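Local coordinates for putative cell surface protein (Streptococcus pyogenes, PDB 4OFQ) that probably serves as an adhesin on the streptococcal surface, being the C-terminal part of the antigen I/II-family protein AspA, at residues L39-Q45 and I149-F155; I206-K212 and V342-T346. All coordinates share one frame; numbering follows the deposited sequence.

Contact 1: L39-Q45 and I149-F155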
loop_
_atom_site.group_PDB
_atom_site.type_symbol
_atom_site.label_atom_id
_atom_site.label_comp_id
_atom_site.label_asym_id
_atom_site.label_seq_id
_atom_site.Cartn_x
_atom_site.Cartn_y
_atom_site.Cartn_z
ATOM N N LEU A 39 5.946 0.501 -1.154
ATOM C CA LEU A 39 5.926 1.086 -2.482
ATOM C C LEU A 39 7.327 1.085 -3.077
ATOM O O LEU A 39 8.221 1.773 -2.577
ATOM C CB LEU A 39 5.395 2.526 -2.426
ATOM C CG LEU A 39 4.084 2.653 -1.650
ATOM C CD1 LEU A 39 3.581 4.079 -1.689
ATOM C CD2 LEU A 39 3.063 1.706 -2.256
ATOM N N THR A 40 7.505 0.350 -4.170
ATOM C CA THR A 40 8.808 0.289 -4.822
ATOM C C THR A 40 8.784 1.014 -6.153
ATOM O O THR A 40 8.068 0.617 -7.073
ATOM C CB THR A 40 9.273 -1.157 -5.015
ATOM O OG1 THR A 40 9.471 -1.753 -3.727
ATOM C CG2 THR A 40 10.607 -1.198 -5.790
ATOM N N TYR A 41 9.555 2.095 -6.224
ATOM C CA TYR A 41 9.637 2.925 -7.406
ATOM C C TYR A 41 10.936 2.681 -8.143
ATOM O O TYR A 41 11.981 2.398 -7.529
ATOM C CB TYR A 41 9.584 4.402 -7.013
ATOM C CG TYR A 41 8.323 4.850 -6.313
ATOM C CD1 TYR A 41 7.167 5.149 -7.038
ATOM C CD2 TYR A 41 8.299 5.031 -4.933
ATOM C CE1 TYR A 41 6.012 5.581 -6.396
ATOM C CE2 TYR A 41 7.165 5.462 -4.285
ATOM C CZ TYR A 41 6.023 5.746 -5.022
ATOM O OH TYR A 41 4.892 6.162 -4.370
ATOM N N VAL A 42 10.877 2.813 -9.465
ATOM C CA VAL A 42 12.076 2.799 -10.290
ATOM C C VAL A 42 12.104 4.148 -11.004
ATOM O O VAL A 42 11.176 4.486 -11.738
ATOM C CB VAL A 42 12.026 1.642 -11.309
ATOM C CG1 VAL A 42 13.308 1.591 -12.154
ATOM C CG2 VAL A 42 11.782 0.302 -10.596
ATOM N N ALA A 43 13.144 4.935 -10.743
ATOM C CA ALA A 43 13.217 6.289 -11.255
ATOM C C ALA A 43 14.393 6.393 -12.206
ATOM O O ALA A 43 15.456 5.798 -11.956
ATOM C CB ALA A 43 13.374 7.288 -10.114
ATOM N N LYS A 44 14.200 7.137 -13.290
ATOM C CA LYS A 44 15.267 7.355 -14.261
ATOM C C LYS A 44 15.759 8.794 -14.240
ATOM O O LYS A 44 14.960 9.734 -14.239
ATOM C CB LYS A 44 14.805 7.009 -15.684
ATOM C CG LYS A 44 15.849 7.362 -16.760
ATOM C CD LYS A 44 15.420 6.941 -18.168
ATOM C CE LYS A 44 14.418 7.911 -18.749
ATOM N NZ LYS A 44 14.062 7.582 -20.162
ATOM N N GLN A 45 17.081 8.942 -14.245
ATOM C CA GLN A 45 17.758 10.223 -14.412
ATOM C C GLN A 45 18.291 10.208 -15.841
ATOM O O GLN A 45 19.193 9.432 -16.166
ATOM C CB GLN A 45 18.891 10.337 -13.383
ATOM C CG GLN A 45 19.733 11.627 -13.390
ATOM C CD GLN A 45 20.617 11.722 -12.138
ATOM O OE1 GLN A 45 20.912 10.705 -11.499
ATOM N NE2 GLN A 45 21.032 12.941 -11.780
ATOM N N ILE A 149 20.952 7.185 -15.132
ATOM C CA ILE A 149 21.049 6.617 -13.796
ATOM C C ILE A 149 19.673 6.105 -13.396
ATOM O O ILE A 149 18.670 6.793 -13.598
ATOM C CB ILE A 149 21.542 7.653 -12.765
ATOM C CG1 ILE A 149 22.741 8.447 -13.310
ATOM C CG2 ILE A 149 21.894 6.952 -11.435
ATOM C CD1 ILE A 149 23.948 7.582 -13.667
ATOM N N THR A 150 19.632 4.891 -12.844
ATOM C CA THR A 150 18.380 4.283 -12.399
ATOM C C THR A 150 18.367 4.128 -10.878
ATOM O O THR A 150 19.260 3.494 -10.299
ATOM C CB THR A 150 18.155 2.913 -13.067
ATOM O OG1 THR A 150 18.117 3.084 -14.493
ATOM C CG2 THR A 150 16.841 2.274 -12.587
ATOM N N TYR A 151 17.355 4.715 -10.247
ATOM C CA TYR A 151 17.201 4.663 -8.798
ATOM C C TYR A 151 16.104 3.656 -8.469
ATOM O O TYR A 151 15.007 3.721 -9.018
ATOM C CB TYR A 151 16.819 6.043 -8.237
ATOM C CG TYR A 151 17.842 7.156 -8.432
ATOM C CD1 TYR A 151 18.119 7.663 -9.697
ATOM C CD2 TYR A 151 18.505 7.721 -7.343
ATOM C CE1 TYR A 151 19.054 8.691 -9.881
ATOM C CE2 TYR A 151 19.433 8.760 -7.511
ATOM C CZ TYR A 151 19.706 9.238 -8.782
ATOM O OH TYR A 151 20.633 10.264 -8.975
ATOM N N ASN A 152 16.402 2.720 -7.576
ATOM C CA ASN A 152 15.395 1.759 -7.142
ATOM C C ASN A 152 15.152 1.986 -5.653
ATOM O O ASN A 152 16.031 1.719 -4.837
ATOM C CB ASN A 152 15.898 0.345 -7.407
ATOM C CG ASN A 152 14.808 -0.686 -7.295
ATOM O OD1 ASN A 152 14.223 -0.869 -6.231
ATOM N ND2 ASN A 152 14.552 -1.395 -8.389
ATOM N N LEU A 153 13.962 2.489 -5.315
ATOM C CA LEU A 153 13.684 3.064 -4.001
ATOM C C LEU A 153 12.434 2.437 -3.404
ATOM O O LEU A 153 11.438 2.309 -4.106
ATOM C CB LEU A 153 13.397 4.563 -4.166
ATOM C CG LEU A 153 14.430 5.383 -4.942
ATOM C CD1 LEU A 153 13.975 6.847 -5.120
ATOM C CD2 LEU A 153 15.773 5.308 -4.219
ATOM N N SER A 154 12.465 2.066 -2.126
ATOM C CA SER A 154 11.253 1.536 -1.479
ATOM C C SER A 154 10.836 2.391 -0.286
ATOM O O SER A 154 11.667 2.682 0.580
ATOM C CB SER A 154 11.474 0.089 -1.011
ATOM O OG SER A 154 11.717 -0.758 -2.124
ATOM N N PHE A 155 9.549 2.752 -0.221
ATOM C CA PHE A 155 9.001 3.512 0.908
ATOM C C PHE A 155 7.850 2.740 1.569
ATOM O O PHE A 155 7.126 1.979 0.899
ATOM C CB PHE A 155 8.391 4.841 0.442
ATOM C CG PHE A 155 9.380 5.851 -0.094
ATOM C CD1 PHE A 155 10.082 6.694 0.771
ATOM C CD2 PHE A 155 9.536 6.023 -1.463
ATOM C CE1 PHE A 155 10.954 7.649 0.274
ATOM C CE2 PHE A 155 10.416 6.983 -1.971
ATOM C CZ PHE A 155 11.111 7.799 -1.101
#

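Contact 2: I206-K212 and V342-T346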
loop_
_atom_site.group_PDB
_atom_site.type_symbol
_atom_site.label_atom_id
_atom_site.label_comp_id
_atom_site.label_asym_id
_atom_site.label_seq_id
_atom_site.Cartn_x
_atom_site.Cartn_y
_atom_site.Cartn_z
ATOM N N ILE A 206 -30.376 -6.679 16.236
ATOM C CA ILE A 206 -30.840 -6.643 17.611
ATOM C C ILE A 206 -29.751 -6.035 18.512
ATOM O O ILE A 206 -29.716 -6.282 19.715
ATOM C CB ILE A 206 -31.246 -8.046 18.119
ATOM C CG1 ILE A 206 -30.066 -9.016 18.077
ATOM C CG2 ILE A 206 -32.441 -8.593 17.322
ATOM C CD1 ILE A 206 -30.386 -10.388 18.694
ATOM N N ASN A 207 -28.863 -5.248 17.915
ATOM C CA ASN A 207 -27.836 -4.531 18.666
ATOM C C ASN A 207 -28.492 -3.711 19.777
ATOM O O ASN A 207 -29.438 -2.954 19.518
ATOM C CB ASN A 207 -27.019 -3.634 17.723
ATOM C CG ASN A 207 -25.843 -2.939 18.421
ATOM O OD1 ASN A 207 -25.246 -3.470 19.371
ATOM N ND2 ASN A 207 -25.504 -1.746 17.943
ATOM N N ALA A 208 -28.007 -3.916 21.005
ATOM C CA ALA A 208 -28.527 -3.284 22.226
ATOM C C ALA A 208 -29.880 -3.836 22.689
ATOM O O ALA A 208 -30.502 -3.289 23.608
ATOM C CB ALA A 208 -28.573 -1.745 22.092
ATOM N N GLY A 209 -30.329 -4.918 22.056
ATOM C CA GLY A 209 -31.607 -5.524 22.383
ATOM C C GLY A 209 -31.441 -6.544 23.493
ATOM O O GLY A 209 -30.356 -6.705 24.060
ATOM N N THR A 210 -32.517 -7.244 23.802
ATOM C CA THR A 210 -32.503 -8.195 24.900
ATOM C C THR A 210 -32.677 -9.588 24.335
ATOM O O THR A 210 -33.600 -9.845 23.553
ATOM C CB THR A 210 -33.627 -7.880 25.910
ATOM O OG1 THR A 210 -33.371 -6.606 26.509
ATOM C CG2 THR A 210 -33.714 -8.941 27.016
ATOM N N VAL A 211 -31.788 -10.486 24.744
ATOM C CA VAL A 211 -31.806 -11.858 24.272
ATOM C C VAL A 211 -32.112 -12.802 25.425
ATOM O O VAL A 211 -31.385 -12.842 26.413
ATOM C CB VAL A 211 -30.449 -12.223 23.652
ATOM C CG1 VAL A 211 -30.374 -13.719 23.360
ATOM C CG2 VAL A 211 -30.211 -11.397 22.393
ATOM N N LYS A 212 -33.204 -13.550 25.315
ATOM C CA LYS A 212 -33.595 -14.447 26.394
ATOM C C LYS A 212 -32.601 -15.592 26.506
ATOM O O LYS A 212 -32.047 -16.043 25.505
ATOM C CB LYS A 212 -35.020 -14.960 26.180
ATOM C CG LYS A 212 -36.088 -13.898 26.428
ATOM C CD LYS A 212 -37.483 -14.381 26.050
ATOM C CE LYS A 212 -37.651 -14.504 24.540
ATOM N NZ LYS A 212 -37.823 -13.186 23.865
ATOM N N VAL A 342 -20.701 -4.754 18.974
ATOM C CA VAL A 342 -22.135 -4.867 19.233
ATOM C C VAL A 342 -22.327 -5.402 20.646
ATOM O O VAL A 342 -21.410 -5.977 21.214
ATOM C CB VAL A 342 -22.837 -5.823 18.244
ATOM C CG1 VAL A 342 -22.743 -5.274 16.813
ATOM C CG2 VAL A 342 -22.214 -7.204 18.324
ATOM N N THR A 343 -23.507 -5.181 21.224
ATOM C CA THR A 343 -23.843 -5.778 22.516
ATOM C C THR A 343 -25.301 -6.246 22.511
ATOM O O THR A 343 -26.119 -5.753 21.726
ATOM C CB THR A 343 -23.657 -4.819 23.745
ATOM O OG1 THR A 343 -24.719 -3.847 23.783
ATOM C CG2 THR A 343 -22.278 -4.125 23.749
ATOM N N THR A 344 -25.606 -7.220 23.364
ATOM C CA THR A 344 -26.987 -7.544 23.722
ATOM C C THR A 344 -27.009 -7.880 25.196
ATOM O O THR A 344 -25.965 -8.178 25.801
ATOM C CB THR A 344 -27.539 -8.777 22.980
ATOM O OG1 THR A 344 -26.667 -9.893 23.204
ATOM C CG2 THR A 344 -27.672 -8.501 21.467
ATOM N N HIS A 345 -28.190 -7.839 25.788
ATOM C CA HIS A 345 -28.288 -8.137 27.209
ATOM C C HIS A 345 -29.222 -9.313 27.457
ATOM O O HIS A 345 -30.235 -9.467 26.772
ATOM C CB HIS A 345 -28.771 -6.927 27.985
ATOM C CG HIS A 345 -28.491 -7.019 29.451
ATOM N ND1 HIS A 345 -27.290 -6.623 30.002
ATOM C CD2 HIS A 345 -29.237 -7.504 30.475
ATOM C CE1 HIS A 345 -27.319 -6.832 31.307
ATOM N NE2 HIS A 345 -28.486 -7.371 31.619
ATOM N N THR A 346 -28.881 -10.136 28.442
ATOM C CA THR A 346 -29.726 -11.278 28.786
ATOM C C THR A 346 -30.120 -11.243 30.262
ATOM O O THR A 346 -29.271 -10.936 31.103
ATOM C CB THR A 346 -29.000 -12.588 28.479
ATOM O OG1 THR A 346 -28.836 -12.700 27.056
ATOM C CG2 THR A 346 -29.793 -13.795 29.029
HETATM O O HOH W 1 -25.111 -1.970 21.828
#

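Contact 1: L39-Q45 and I149-F155
Gln45 and Tyr151 meet on the buried face of two neighbouring antiparallel strands, where the phenol OH donates a hydrogen bond to the amide oxygen, Tyr151 OH to Gln45 OE1 at 2.6 Å. In the glutamine, CG anti to the backbone N (chi1 -180°) and a chain extended beyond it carry the amide past its partner Ile149 to Tyr151. OE1 lies at the edge of the phenol ring, near its plane, while the hydroxyl approaches from above the amide plane. Ile149 lies alongside Gln45 and puts hydrocarbon against the amide oxygen, its CB 3.4 Å from Gln45 OE1. Further along this face, small Ala43 sits beside the base of Tyr151, and Tyr41 crosses Phe155 at about a right angle, Tyr41 CE2 reaching Phe155 CD2 at 3.7 Å. Strands 64-70 and 164-174 cover these side chains, and Tyr66 stacks on the Tyr151 ring.

The other face, with Thr40, Val42, Lys44, Thr150, Asn152 and Ser154, is partly exposed and more loosely joined. Short hydroxyl residues suit it: Thr40 OG1 and Ser154 OG share a hydrogen bond of 2.9 Å, and Asn83 ND2 bonds to both Ser154 OG and Asn152 OD1. Val42 CG1 meets Thr150 CG2 at 3.6 Å.

Between the faces, eight backbone hydrogen bonds join Leu39, Tyr41, Ala43 and Gln45 to Phe155, Leu153, Tyr151 and Ile149. This ladder fixes the register, while the phenol-amide bond gives two buried polar atoms, Tyr151 OH and Gln45 OE1, a partner in each other, which probably lowers the cost of burying them in the β-sandwich core.

Contact 2: I206-K212 and V342-T346
Ala208 to Val211 run beside the edge of strand 342-345, joined to it by three backbone hydrogen bonds and a single parallel β bridge between Thr210 and His345. Ala208 N donates to Thr343 O at 2.7 Å; around the bridge, His345 N donates to Gly209 O and Val211 N to His345 O. A type II turn from Ile206 to Gly209, closed by Gly209 N bonding to Ile206 O, brings the loop to the strand. Glycine suits the end of this turn because a β-carbon there would collide with Ile206 O.

Asn207 adds a side-chain bond to the backbone ones. With CG swung trans to the backbone N (chi1 -175°), its OD1 accepts from Thr343 N at 3.1 Å, the donor lying nearly in line with the side-chain carbonyl. A water also donates to Asn207 OD1 and bonds to Thr343 OG1, so the amide oxygen serves both backbone and solvent.

On the inner side, Val211 CG2 packs obliquely against Thr344 CB at 3.8 Å, with Thr344 CG2 beside it. Val217 touches Val211 and Ile206, and Val197 touches Thr344 and Ile206; β-branched side chains such as these suit extended backbone. Thr344 CG2 also rests on Ile206 O. Arg318 NH1 bonds to both Thr344 OG1 and Thr346 OG1. The latter hydroxyl in turn donates to Val211 O at 2.6 Å, extending the attachment one residue past the backbone pairing. His345 is exposed, and its ND1 bonds to Asp323 OD1.

The loop linking strands 194-198 and 216-222 is thus a type II turn and extended stretch docked by one parallel bridge on strand 342-345, whose other edge pairs with strand 323-332, within the β-sandwich of the C-terminal region.

How the contacts relate
The two contacts lie far apart in an elongated chain, their centres about 54 Å from each other and on opposite sides of its centre, with nearest atoms about 33 Å apart. They follow one another in sequence: contact 1 lies in the C2 domain and contact 2 in the C-terminal antigen I/II domain, and each joins residues more than 100 positions apart in sequence. Contact 1 joins two long strands of one sheet, whereas contact 2 fastens a loop to a strand at the chain's end. The calcium ion, bound by Asp69, Tyr70, Val124 and Glu126, is near contact 1 alone, about 9 Å from the side chain of Phe155, whose ring meets that of Tyr70.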